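Local coordinates for macrophage migration inhibitory factor-like protein (Entamoeba histolytica, PDB 6CUQ) that belongs to the macrophage migration inhibitory factor family and assembles from three copies of a small chain built of two beta-alpha-beta units, at residues B[14-19]-B[93-98]; B[30-35]-B[47-52]; B[64-69]-B[100-105]; B[82-87]-B[104-109]. All coordinates share one frame; numbering follows the deposited sequence.

Interaction 1 of 4, residues B[14-19]-B[93-98]; sequences ITLSAD and QKAGIE
In this MIF-like fold the end of strand 11-16 and the residues just after it meet the last turn of helix 80-95 and the chain that leaves it, in a purely apolar contact of four buried side chains. Along 14-19 L16 comes first, its CG in the crowded position between the backbone N and the carbonyl carbon (chi1 81°). L16 and I97 cross at about a right angle, and the tip of I97 lies across the L16 side chain, its CD1 4.1 Å from both CB and CD1 of L16. CD1 of L16 also approaches A95 CB, but more loosely, at 4.4 Å. Elsewhere L16 packs on I28 of helix 22-40 and on A66 of the adjacent strand. Two residues on, past S17, A18 again directs its CB to the helix end, shared by both partners. G96, with positive phi (67°), is the first residue to leave the helix, and after it I97 points its side chain toward 14-19 as A95 does. CG1 of I97 lies beside its own backbone N, which extends CD1 to 4.0 Å from A18 CB. The tightest approach is methyl to methyl, A18 CB to A95 CB at 3.7 Å.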
loop_
_atom_site.group_PDB
_atom_site.type_symbol
_atom_site.label_atom_id
_atom_site.label_comp_id
_atom_site.label_asym_id
_atom_site.label_seq_id
_atom_site.Cartn_x
_atom_site.Cartn_y
_atom_site.Cartn_z
ATOM N N ILE B 14 -5.045 4.025 -4.452
ATOM C CA ILE B 14 -6.078 3.214 -5.081
ATOM C C ILE B 14 -5.376 2.099 -5.839
ATOM O O ILE B 14 -4.619 2.348 -6.790
ATOM C CB ILE B 14 -6.962 4.048 -6.015
ATOM C CG1 ILE B 14 -7.579 5.213 -5.237
ATOM C CG2 ILE B 14 -8.052 3.165 -6.632
ATOM C CD1 ILE B 14 -8.334 6.210 -6.095
ATOM N N THR B 15 -5.597 0.874 -5.392
ATOM C CA THR B 15 -5.093 -0.321 -6.048
ATOM C C THR B 15 -6.301 -0.978 -6.700
ATOM O O THR B 15 -7.212 -1.437 -6.003
ATOM C CB THR B 15 -4.415 -1.239 -5.030
ATOM O OG1 THR B 15 -3.411 -0.504 -4.313
ATOM C CG2 THR B 15 -3.822 -2.488 -5.694
ATOM N N LEU B 16 -6.348 -0.986 -8.023
ATOM C CA LEU B 16 -7.513 -1.536 -8.697
ATOM C C LEU B 16 -7.093 -2.455 -9.832
ATOM O O LEU B 16 -5.998 -2.333 -10.388
ATOM C CB LEU B 16 -8.433 -0.425 -9.207
ATOM C CG LEU B 16 -8.128 0.292 -10.516
ATOM C CD1 LEU B 16 -9.203 1.335 -10.770
ATOM C CD2 LEU B 16 -6.760 0.922 -10.515
ATOM N N SER B 17 -7.975 -3.398 -10.156
ATOM C CA SER B 17 -7.662 -4.444 -11.117
ATOM C C SER B 17 -8.549 -4.405 -12.358
ATOM O O SER B 17 -8.754 -5.430 -13.004
ATOM C CB SER B 17 -7.765 -5.815 -10.446
ATOM O OG SER B 17 -9.122 -6.197 -10.364
ATOM N N ALA B 18 -9.073 -3.248 -12.724
ATOM C CA ALA B 18 -9.846 -3.152 -13.952
ATOM C C ALA B 18 -8.920 -2.959 -15.143
ATOM O O ALA B 18 -7.812 -2.438 -15.019
ATOM C CB ALA B 18 -10.853 -2.007 -13.883
ATOM N N ASP B 19 -9.391 -3.384 -16.310
ATOM C CA ASP B 19 -8.701 -3.158 -17.581
ATOM C C ASP B 19 -9.127 -1.784 -18.105
ATOM O O ASP B 19 -10.164 -1.639 -18.751
ATOM C CB ASP B 19 -9.039 -4.299 -18.548
ATOM C CG ASP B 19 -8.529 -4.064 -19.962
ATOM O OD1 ASP B 19 -7.469 -3.429 -20.134
ATOM O OD2 ASP B 19 -9.211 -4.493 -20.920
ATOM N N GLN B 93 -18.262 4.333 -12.081
ATOM C CA GLN B 93 -18.521 5.127 -13.279
ATOM C C GLN B 93 -17.369 5.010 -14.273
ATOM O O GLN B 93 -17.601 4.914 -15.484
ATOM C CB GLN B 93 -18.748 6.597 -12.922
ATOM C CG GLN B 93 -18.634 7.514 -14.139
ATOM C CD GLN B 93 -18.191 8.926 -13.791
ATOM O OE1 GLN B 93 -18.527 9.458 -12.732
ATOM N NE2 GLN B 93 -17.420 9.539 -14.690
ATOM N N LYS B 94 -16.125 5.011 -13.780
ATOM C CA LYS B 94 -14.955 5.044 -14.654
ATOM C C LYS B 94 -14.399 3.663 -14.994
ATOM O O LYS B 94 -13.813 3.497 -16.068
ATOM C CB LYS B 94 -13.830 5.867 -14.012
ATOM C CG LYS B 94 -14.178 7.302 -13.620
ATOM C CD LYS B 94 -14.239 8.260 -14.808
ATOM C CE LYS B 94 -13.892 9.713 -14.384
ATOM N NZ LYS B 94 -14.294 10.695 -15.415
ATOM N N ALA B 95 -14.572 2.659 -14.129
ATOM C CA ALA B 95 -13.939 1.362 -14.345
ATOM C C ALA B 95 -14.901 0.182 -14.278
ATOM O O ALA B 95 -14.457 -0.964 -14.408
ATOM C CB ALA B 95 -12.797 1.146 -13.339
ATOM N N GLY B 96 -16.186 0.423 -14.034
ATOM C CA GLY B 96 -17.171 -0.635 -13.991
ATOM C C GLY B 96 -17.024 -1.600 -12.842
ATOM O O GLY B 96 -17.522 -2.730 -12.925
ATOM N N ILE B 97 -16.372 -1.182 -11.759
ATOM C CA ILE B 97 -16.158 -2.036 -10.600
ATOM C C ILE B 97 -17.377 -1.940 -9.693
ATOM O O ILE B 97 -17.869 -0.839 -9.399
ATOM C CB ILE B 97 -14.864 -1.642 -9.866
ATOM C CG1 ILE B 97 -13.677 -1.653 -10.844
ATOM C CG2 ILE B 97 -14.614 -2.560 -8.700
ATOM C CD1 ILE B 97 -12.349 -1.259 -10.222
ATOM N N GLU B 98 -17.890 -3.095 -9.282
ATOM C CA GLU B 98 -19.071 -3.125 -8.438
ATOM C C GLU B 98 -18.740 -2.677 -7.020
ATOM O O GLU B 98 -17.598 -2.781 -6.559
ATOM C CB GLU B 98 -19.693 -4.520 -8.429
ATOM C CG GLU B 98 -20.372 -4.885 -9.748
ATOM C CD GLU B 98 -20.868 -6.326 -9.786
ATOM O OE1 GLU B 98 -20.593 -7.082 -8.829
ATOM O OE2 GLU B 98 -21.565 -6.694 -10.759
#

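Interaction 2 of 4, residues B[30-35]-B[47-52]; sequences HESMKI and CATQVV
S32 OG has two hydroxyl partners, T49 OG1 across the contact at 2.7 Å and Y87 OH of helix 80-95; the bond to T49 is not settled, as the single S32 proton has another acceptor within reach. With chi1 at 163°, OG lies anti to its backbone N and leads from helix 22-40 onto strand 48-53. T49 meets it with OG1 anti to its own carbonyl carbon, and OG1 also donates to A48 O at 2.7 Å, from above the carbonyl plane (C=O to donor angle 94°). The methyl CG2 of T49 lies 3.4 Å from S32 OG. M33 covers the start of the strand: CG anti to the carbonyl carbon (chi1 -74°) and an extended chi2 place CG 3.7 Å from T49 OG1 and SD 3.5 Å from C47 O. The CB atoms of M33 and C47 are 4.3 Å apart. Helix and strand belong to the unit 11-16, 22-40, 48-53 and run in roughly opposite directions, well off antiparallel, their short axes 7.5 Å apart. Strand 48-53 pairs antiparallel with a strand of the third subunit. The buried hydroxyls have polar partners within reach, and the run ends on a backbone carbonyl, A48 O, with T49 CG2 and M33 CG beside them.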
loop_
_atom_site.group_PDB
_atom_site.type_symbol
_atom_site.label_atom_id
_atom_site.label_comp_id
_atom_site.label_asym_id
_atom_site.label_seq_id
_atom_site.Cartn_x
_atom_site.Cartn_y
_atom_site.Cartn_z
ATOM N N HIS B 30 -7.507 12.346 -10.517
ATOM C CA HIS B 30 -8.019 13.709 -10.442
ATOM C C HIS B 30 -9.294 13.782 -9.596
ATOM O O HIS B 30 -9.385 14.569 -8.647
ATOM C CB HIS B 30 -8.270 14.221 -11.860
ATOM C CG HIS B 30 -8.916 15.572 -11.911
ATOM N ND1 HIS B 30 -8.270 16.720 -11.501
ATOM C CD2 HIS B 30 -10.154 15.957 -12.310
ATOM C CE1 HIS B 30 -9.079 17.756 -11.655
ATOM N NE2 HIS B 30 -10.226 17.322 -12.147
ATOM N N GLU B 31 -10.285 12.945 -9.917
ATOM C CA GLU B 31 -11.543 12.961 -9.174
ATOM C C GLU B 31 -11.333 12.556 -7.720
ATOM O O GLU B 31 -12.028 13.052 -6.826
ATOM C CB GLU B 31 -12.557 12.032 -9.835
ATOM C CG GLU B 31 -13.106 12.542 -11.136
ATOM C CD GLU B 31 -13.801 13.873 -10.995
ATOM O OE1 GLU B 31 -14.448 14.120 -9.947
ATOM O OE2 GLU B 31 -13.729 14.656 -11.960
ATOM N N SER B 32 -10.403 11.631 -7.470
ATOM C CA SER B 32 -10.093 11.229 -6.101
ATOM C C SER B 32 -9.630 12.423 -5.277
ATOM O O SER B 32 -10.094 12.647 -4.149
ATOM C CB SER B 32 -9.024 10.130 -6.119
ATOM O OG SER B 32 -8.420 9.976 -4.852
ATOM N N MET B 33 -8.742 13.231 -5.848
ATOM C CA MET B 33 -8.262 14.402 -5.124
ATOM C C MET B 33 -9.385 15.408 -4.895
ATOM O O MET B 33 -9.492 15.979 -3.802
ATOM C CB MET B 33 -7.094 15.027 -5.878
ATOM C CG MET B 33 -5.807 14.224 -5.767
ATOM S SD MET B 33 -4.449 14.934 -6.704
ATOM C CE MET B 33 -4.966 14.673 -8.394
ATOM N N LYS B 34 -10.268 15.601 -5.885
ATOM C CA LYS B 34 -11.433 16.457 -5.656
ATOM C C LYS B 34 -12.304 15.914 -4.529
ATOM O O LYS B 34 -12.754 16.672 -3.660
ATOM C CB LYS B 34 -12.261 16.614 -6.937
ATOM C CG LYS B 34 -11.758 17.681 -7.904
ATOM C CD LYS B 34 -12.448 17.577 -9.245
ATOM C CE LYS B 34 -13.856 18.105 -9.185
ATOM N NZ LYS B 34 -14.605 17.666 -10.390
ATOM N N ILE B 35 -12.557 14.597 -4.534
ATOM C CA ILE B 35 -13.381 13.968 -3.498
ATOM C C ILE B 35 -12.774 14.190 -2.124
ATOM O O ILE B 35 -13.459 14.605 -1.182
ATOM C CB ILE B 35 -13.532 12.461 -3.774
ATOM C CG1 ILE B 35 -14.446 12.181 -4.964
ATOM C CG2 ILE B 35 -14.033 11.747 -2.527
ATOM C CD1 ILE B 35 -14.486 10.695 -5.334
ATOM N N CYS B 47 -4.142 17.586 -1.236
ATOM C CA CYS B 47 -4.695 16.259 -1.494
ATOM C C CYS B 47 -3.907 15.566 -2.596
ATOM O O CYS B 47 -3.553 16.183 -3.605
ATOM C CB CYS B 47 -6.166 16.358 -1.887
ATOM S SG CYS B 47 -7.210 17.149 -0.638
ATOM N N ALA B 48 -3.639 14.277 -2.400
ATOM C CA ALA B 48 -2.790 13.521 -3.307
ATOM C C ALA B 48 -3.391 12.140 -3.517
ATOM O O ALA B 48 -4.171 11.654 -2.692
ATOM C CB ALA B 48 -1.355 13.406 -2.781
ATOM N N THR B 49 -3.041 11.527 -4.649
ATOM C CA THR B 49 -3.570 10.219 -5.006
ATOM C C THR B 49 -2.620 9.505 -5.963
ATOM O O THR B 49 -2.082 10.108 -6.899
ATOM C CB THR B 49 -4.979 10.343 -5.607
ATOM O OG1 THR B 49 -5.885 10.753 -4.578
ATOM C CG2 THR B 49 -5.471 9.021 -6.189
ATOM N N GLN B 50 -2.422 8.214 -5.702
ATOM C CA GLN B 50 -1.701 7.300 -6.572
ATOM C C GLN B 50 -2.634 6.157 -6.952
ATOM O O GLN B 50 -3.289 5.569 -6.081
ATOM C CB GLN B 50 -0.448 6.747 -5.883
ATOM C CG GLN B 50 0.517 7.812 -5.401
ATOM C CD GLN B 50 1.060 8.671 -6.545
ATOM O OE1 GLN B 50 1.162 8.209 -7.679
ATOM N NE2 GLN B 50 1.425 9.922 -6.243
ATOM N N VAL B 51 -2.705 5.859 -8.246
ATOM C CA VAL B 51 -3.539 4.790 -8.786
ATOM C C VAL B 51 -2.632 3.652 -9.236
ATOM O O VAL B 51 -1.763 3.850 -10.091
ATOM C CB VAL B 51 -4.413 5.288 -9.944
ATOM C CG1 VAL B 51 -5.338 4.181 -10.401
ATOM C CG2 VAL B 51 -5.200 6.514 -9.505
ATOM N N VAL B 52 -2.838 2.457 -8.674
ATOM C CA VAL B 52 -1.961 1.321 -8.922
ATOM C C VAL B 52 -2.768 0.210 -9.591
ATOM O O VAL B 52 -3.811 -0.207 -9.074
ATOM C CB VAL B 52 -1.314 0.838 -7.609
ATOM C CG1 VAL B 52 -0.527 -0.481 -7.809
ATOM C CG2 VAL B 52 -0.446 1.965 -7.007
#

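Interaction 3 of 4, residues B[64-69]-B[100-105]; sequences KSAFID and GNIYLN
Strands 66-72 and 102-108 are the parallel pair of the second beta-alpha-beta unit, joined through helix 80-95, their short axes 4.7 Å apart and 14° from parallel. Four backbone hydrogen bonds hold the register. A66 gives its N to N101 O (3.1 Å) and its O to Y103 N; I68 repeats the pattern, with its N on Y103 O and its O taking N105 N, each at 2.9 Å. The bond to N101 O lies in the carbonyl plane, whereas Y103 N sits above the plane of the A66 carbonyl. On the face of A66, I68, I102 and L104, I68 and L104 lie side by side, CB of I68 3.9 Å from CG of L104, and CD1 of I68 reaches back to CG2 of I102. On the other face F67 extends its ring, CG anti to the backbone N, with CZ 3.5 Å from N105 OD1 at the ring edge and CD2 3.7 Å from Y103 CB. N105 ND2 turns back to L104 O at 2.7 Å. The aliphatic face is covered by L91 and Y87 of helix 80-95; F67 and Y103 face the second subunit, where F67 stacks on H11, and strand 11-16 continues the sheet beyond 66-72.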
loop_
_atom_site.group_PDB
_atom_site.type_symbol
_atom_site.label_atom_id
_atom_site.label_comp_id
_atom_site.label_asym_id
_atom_site.label_seq_id
_atom_site.Cartn_x
_atom_site.Cartn_y
_atom_site.Cartn_z
ATOM N N LYS B 64 -13.137 -7.613 -11.506
ATOM C CA LYS B 64 -12.800 -6.204 -11.335
ATOM C C LYS B 64 -13.026 -5.815 -9.887
ATOM O O LYS B 64 -14.125 -5.989 -9.354
ATOM C CB LYS B 64 -13.697 -5.313 -12.184
ATOM C CG LYS B 64 -13.562 -5.341 -13.659
ATOM C CD LYS B 64 -14.904 -4.889 -14.214
ATOM C CE LYS B 64 -14.820 -4.511 -15.675
ATOM N NZ LYS B 64 -16.183 -4.295 -16.248
ATOM N N SER B 65 -12.000 -5.256 -9.263
ATOM C CA SER B 65 -12.057 -4.999 -7.837
ATOM C C SER B 65 -11.052 -3.912 -7.515
ATOM O O SER B 65 -10.265 -3.496 -8.361
ATOM C CB SER B 65 -11.773 -6.271 -7.022
ATOM O OG SER B 65 -10.631 -6.940 -7.510
ATOM N N ALA B 66 -11.082 -3.466 -6.269
ATOM C CA ALA B 66 -10.186 -2.407 -5.853
ATOM C C ALA B 66 -9.996 -2.492 -4.352
ATOM O O ALA B 66 -10.771 -3.138 -3.644
ATOM C CB ALA B 66 -10.716 -1.021 -6.251
ATOM N N PHE B 67 -8.929 -1.852 -3.889
ATOM C CA PHE B 67 -8.686 -1.580 -2.481
ATOM C C PHE B 67 -8.204 -0.137 -2.397
ATOM O O PHE B 67 -7.258 0.239 -3.097
ATOM C CB PHE B 67 -7.653 -2.553 -1.903
ATOM C CG PHE B 67 -7.427 -2.397 -0.430
ATOM C CD1 PHE B 67 -6.336 -1.693 0.053
ATOM C CD2 PHE B 67 -8.306 -2.968 0.474
ATOM C CE1 PHE B 67 -6.136 -1.549 1.415
ATOM C CE2 PHE B 67 -8.111 -2.842 1.836
ATOM C CZ PHE B 67 -7.025 -2.133 2.306
ATOM N N ILE B 68 -8.849 0.667 -1.556
ATOM C CA ILE B 68 -8.607 2.110 -1.501
ATOM C C ILE B 68 -8.127 2.439 -0.093
ATOM O O ILE B 68 -8.876 2.293 0.879
ATOM C CB ILE B 68 -9.857 2.921 -1.867
ATOM C CG1 ILE B 68 -10.395 2.467 -3.229
ATOM C CG2 ILE B 68 -9.521 4.404 -1.915
ATOM C CD1 ILE B 68 -11.706 3.115 -3.637
ATOM N N ASP B 69 -6.875 2.871 0.017
ATOM C CA ASP B 69 -6.226 3.127 1.300
ATOM C C ASP B 69 -6.223 4.638 1.524
ATOM O O ASP B 69 -5.419 5.358 0.928
ATOM C CB ASP B 69 -4.809 2.561 1.278
ATOM C CG ASP B 69 -4.283 2.230 2.647
ATOM O OD1 ASP B 69 -4.949 2.545 3.663
ATOM O OD2 ASP B 69 -3.164 1.682 2.703
ATOM N N GLY B 100 -19.758 -4.047 -4.337
ATOM C CA GLY B 100 -19.420 -5.235 -3.579
ATOM C C GLY B 100 -18.041 -5.807 -3.844
ATOM O O GLY B 100 -17.694 -6.829 -3.245
ATOM N N ASN B 101 -17.249 -5.198 -4.727
ATOM C CA ASN B 101 -15.893 -5.652 -5.007
ATOM C C ASN B 101 -14.864 -4.556 -4.723
ATOM O O ASN B 101 -13.785 -4.533 -5.316
ATOM C CB ASN B 101 -15.781 -6.140 -6.450
ATOM C CG ASN B 101 -16.646 -7.342 -6.722
ATOM O OD1 ASN B 101 -16.896 -8.157 -5.830
ATOM N ND2 ASN B 101 -17.110 -7.468 -7.956
ATOM N N ILE B 102 -15.191 -3.635 -3.819
ATOM C CA ILE B 102 -14.290 -2.565 -3.408
ATOM C C ILE B 102 -14.199 -2.559 -1.890
ATOM O O ILE B 102 -15.224 -2.476 -1.206
ATOM C CB ILE B 102 -14.766 -1.190 -3.913
ATOM C CG1 ILE B 102 -14.858 -1.181 -5.437
ATOM C CG2 ILE B 102 -13.879 -0.080 -3.351
ATOM C CD1 ILE B 102 -15.487 0.050 -6.010
ATOM N N TYR B 103 -12.980 -2.639 -1.363
ATOM C CA TYR B 103 -12.735 -2.428 0.056
ATOM C C TYR B 103 -11.989 -1.113 0.257
ATOM O O TYR B 103 -11.174 -0.700 -0.576
ATOM C CB TYR B 103 -11.917 -3.564 0.667
ATOM C CG TYR B 103 -12.707 -4.773 1.087
ATOM C CD1 TYR B 103 -14.072 -4.702 1.293
ATOM C CD2 TYR B 103 -12.075 -5.992 1.283
ATOM C CE1 TYR B 103 -14.786 -5.817 1.682
ATOM C CE2 TYR B 103 -12.773 -7.103 1.659
ATOM C CZ TYR B 103 -14.131 -7.022 1.862
ATOM O OH TYR B 103 -14.814 -8.162 2.251
ATOM N N LEU B 104 -12.281 -0.452 1.368
ATOM C CA LEU B 104 -11.591 0.771 1.739
ATOM C C LEU B 104 -11.086 0.670 3.170
ATOM O O LEU B 104 -11.661 -0.044 4.005
ATOM C CB LEU B 104 -12.499 1.982 1.608
ATOM C CG LEU B 104 -13.034 2.302 0.218
ATOM C CD1 LEU B 104 -14.414 1.666 0.013
ATOM C CD2 LEU B 104 -13.090 3.822 0.035
ATOM N N ASN B 105 -10.008 1.403 3.437
ATOM C CA ASN B 105 -9.411 1.521 4.760
ATOM C C ASN B 105 -9.170 2.990 5.074
ATOM O O ASN B 105 -8.767 3.768 4.200
ATOM C CB ASN B 105 -8.096 0.739 4.844
ATOM C CG ASN B 105 -8.294 -0.680 5.351
ATOM O OD1 ASN B 105 -7.333 -1.364 5.713
ATOM N ND2 ASN B 105 -9.549 -1.128 5.386
#

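Interaction 4 of 4, residues B[82-87]-B[104-109]; sequences GLSDRY and LNFTEM
Similar first torsions aim the groups of this contact: in L83 (chi1 -77°), S84 and F106 (chi1 -55°) the outer atom stands anti to the carbonyl carbon, beside the backbone N. From the strand, F106 thereby sends its ring toward helix 80-95, and its far rim touches two successive helix residues. CE1 of F106 meets L83, at 3.9 Å from CB and 3.9 Å from CD1. S84 OG stands at the ring edge near its plane, 3.6 Å from CZ of F106, bringing the polar oxygen to the C-H rim; the hydroxyl is hydrogen-bonded to Q80 O one turn earlier in the helix. Nearer the start of the strand, CD2 of L104 lies 4.0 Å from Y87 CB and 4.1 Å from Y87 CD2. The axes of the short segments approach to 10.0 Å, so the backbones stay apart, and the strand reaches the helix through its side chains, L104 CD2 also nearing S84 CA. Helix 80-95 packs on the sheet, its segment at 142° to the strand, with L83 on I35 and V39 of helix 22-40, Y87 on I68 and I70 of strand 66-72, and the outer edge of strand 102-108 pairing antiparallel with a strand of the second subunit.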
loop_
_atom_site.group_PDB
_atom_site.type_symbol
_atom_site.label_atom_id
_atom_site.label_comp_id
_atom_site.label_asym_id
_atom_site.label_seq_id
_atom_site.Cartn_x
_atom_site.Cartn_y
_atom_site.Cartn_z
ATOM N N GLY B 82 -19.378 8.926 3.769
ATOM C CA GLY B 82 -19.426 9.737 2.566
ATOM C C GLY B 82 -18.281 9.432 1.622
ATOM O O GLY B 82 -18.451 9.420 0.400
ATOM N N LEU B 83 -17.099 9.172 2.175
ATOM C CA LEU B 83 -15.970 8.815 1.326
ATOM C C LEU B 83 -16.187 7.470 0.646
ATOM O O LEU B 83 -15.865 7.313 -0.538
ATOM C CB LEU B 83 -14.686 8.816 2.143
ATOM C CG LEU B 83 -14.107 10.196 2.441
ATOM C CD1 LEU B 83 -13.039 10.052 3.486
ATOM C CD2 LEU B 83 -13.502 10.770 1.170
ATOM N N SER B 84 -16.734 6.486 1.368
ATOM C CA SER B 84 -16.989 5.190 0.747
ATOM C C SER B 84 -17.975 5.321 -0.407
ATOM O O SER B 84 -17.786 4.714 -1.469
ATOM C CB SER B 84 -17.499 4.193 1.785
ATOM O OG SER B 84 -16.653 4.183 2.918
ATOM N N ASP B 85 -19.025 6.126 -0.222
ATOM C CA ASP B 85 -20.025 6.281 -1.274
ATOM C C ASP B 85 -19.444 6.959 -2.516
ATOM O O ASP B 85 -19.690 6.513 -3.645
ATOM C CB ASP B 85 -21.225 7.062 -0.731
ATOM C CG ASP B 85 -22.290 7.293 -1.784
ATOM O OD1 ASP B 85 -22.614 8.465 -2.078
ATOM O OD2 ASP B 85 -22.782 6.295 -2.345
ATOM N N ARG B 86 -18.635 8.008 -2.335
ATOM C CA ARG B 86 -18.126 8.745 -3.490
ATOM C C ARG B 86 -17.079 7.942 -4.260
ATOM O O ARG B 86 -17.051 7.981 -5.497
ATOM C CB ARG B 86 -17.590 10.107 -3.048
ATOM C CG ARG B 86 -18.703 10.995 -2.523
ATOM C CD ARG B 86 -18.425 12.459 -2.691
ATOM N NE ARG B 86 -18.411 12.867 -4.090
ATOM C CZ ARG B 86 -17.901 14.018 -4.513
ATOM N NH1 ARG B 86 -17.365 14.854 -3.637
ATOM N NH2 ARG B 86 -17.912 14.325 -5.802
ATOM N N TYR B 87 -16.183 7.247 -3.558
ATOM C CA TYR B 87 -15.187 6.425 -4.248
ATOM C C TYR B 87 -15.831 5.246 -4.973
ATOM O O TYR B 87 -15.382 4.862 -6.061
ATOM C CB TYR B 87 -14.136 5.919 -3.264
ATOM C CG TYR B 87 -13.033 6.911 -3.013
ATOM C CD1 TYR B 87 -12.121 7.207 -4.012
ATOM C CD2 TYR B 87 -12.897 7.545 -1.781
ATOM C CE1 TYR B 87 -11.102 8.104 -3.800
ATOM C CE2 TYR B 87 -11.880 8.448 -1.554
ATOM C CZ TYR B 87 -10.988 8.727 -2.573
ATOM O OH TYR B 87 -9.968 9.618 -2.379
ATOM N N LEU B 104 -12.281 -0.452 1.368
ATOM C CA LEU B 104 -11.591 0.771 1.739
ATOM C C LEU B 104 -11.086 0.670 3.170
ATOM O O LEU B 104 -11.661 -0.044 4.005
ATOM C CB LEU B 104 -12.499 1.982 1.608
ATOM C CG LEU B 104 -13.034 2.302 0.218
ATOM C CD1 LEU B 104 -14.414 1.666 0.013
ATOM C CD2 LEU B 104 -13.090 3.822 0.035
ATOM N N ASN B 105 -10.008 1.403 3.437
ATOM C CA ASN B 105 -9.411 1.521 4.760
ATOM C C ASN B 105 -9.170 2.990 5.074
ATOM O O ASN B 105 -8.767 3.768 4.200
ATOM C CB ASN B 105 -8.096 0.739 4.844
ATOM C CG ASN B 105 -8.294 -0.680 5.351
ATOM O OD1 ASN B 105 -7.333 -1.364 5.713
ATOM N ND2 ASN B 105 -9.549 -1.128 5.386
ATOM N N PHE B 106 -9.408 3.363 6.325
ATOM C CA PHE B 106 -9.235 4.730 6.790
ATOM C C PHE B 106 -8.291 4.732 7.978
ATOM O O PHE B 106 -8.481 3.972 8.933
ATOM C CB PHE B 106 -10.577 5.357 7.161
ATOM C CG PHE B 106 -11.577 5.297 6.056
ATOM C CD1 PHE B 106 -11.603 6.279 5.080
ATOM C CD2 PHE B 106 -12.461 4.237 5.962
ATOM C CE1 PHE B 106 -12.516 6.220 4.046
ATOM C CE2 PHE B 106 -13.370 4.167 4.931
ATOM C CZ PHE B 106 -13.397 5.163 3.967
ATOM N N THR B 107 -7.284 5.597 7.919
ATOM C CA THR B 107 -6.213 5.595 8.904
ATOM C C THR B 107 -5.819 7.035 9.192
ATOM O O THR B 107 -5.409 7.768 8.285
ATOM C CB THR B 107 -5.015 4.787 8.394
ATOM O OG1 THR B 107 -5.457 3.484 7.979
ATOM C CG2 THR B 107 -3.983 4.623 9.490
ATOM N N GLU B 108 -5.956 7.443 10.445
ATOM C CA GLU B 108 -5.510 8.758 10.883
ATOM C C GLU B 108 -4.102 8.655 11.457
ATOM O O GLU B 108 -3.846 7.838 12.349
ATOM C CB GLU B 108 -6.470 9.336 11.924
ATOM C CG GLU B 108 -7.869 9.645 11.395
ATOM C CD GLU B 108 -8.731 10.400 12.403
ATOM O OE1 GLU B 108 -8.343 10.470 13.589
ATOM O OE2 GLU B 108 -9.798 10.923 12.011
ATOM N N MET B 109 -3.204 9.510 10.976
ATOM C CA MET B 109 -1.801 9.488 11.361
ATOM C C MET B 109 -1.464 10.716 12.195
ATOM O O MET B 109 -1.997 11.804 11.958
ATOM C CB MET B 109 -0.892 9.456 10.130
ATOM C CG MET B 109 -1.254 8.419 9.077
ATOM S SD MET B 109 -0.664 6.775 9.514
ATOM C CE MET B 109 1.071 7.098 9.832
#

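How the interactions relate
All four contacts are buried, interactions 2 and 4 nearer the chain's centre (6 and 7 Å from it), 3 and 1 farther out (10 and 12 Å). Interactions 2 and 4 each fasten a helix to a strand, and S32 OG meets Y87 OH at 2.9 Å between them. Interaction 3 pairs two strands through backbone bonds and shares L104 and N105 with interaction 4, where no hydrogen bond joins the segments and strand side chains reach the helix. Interaction 1, apolar, ties the first strand and the residues after it to the end of helix 80-95 and its exit, a helix interaction 4 shares. Its strand lies between those of interactions 2 and 3, bonding to V52 and F67.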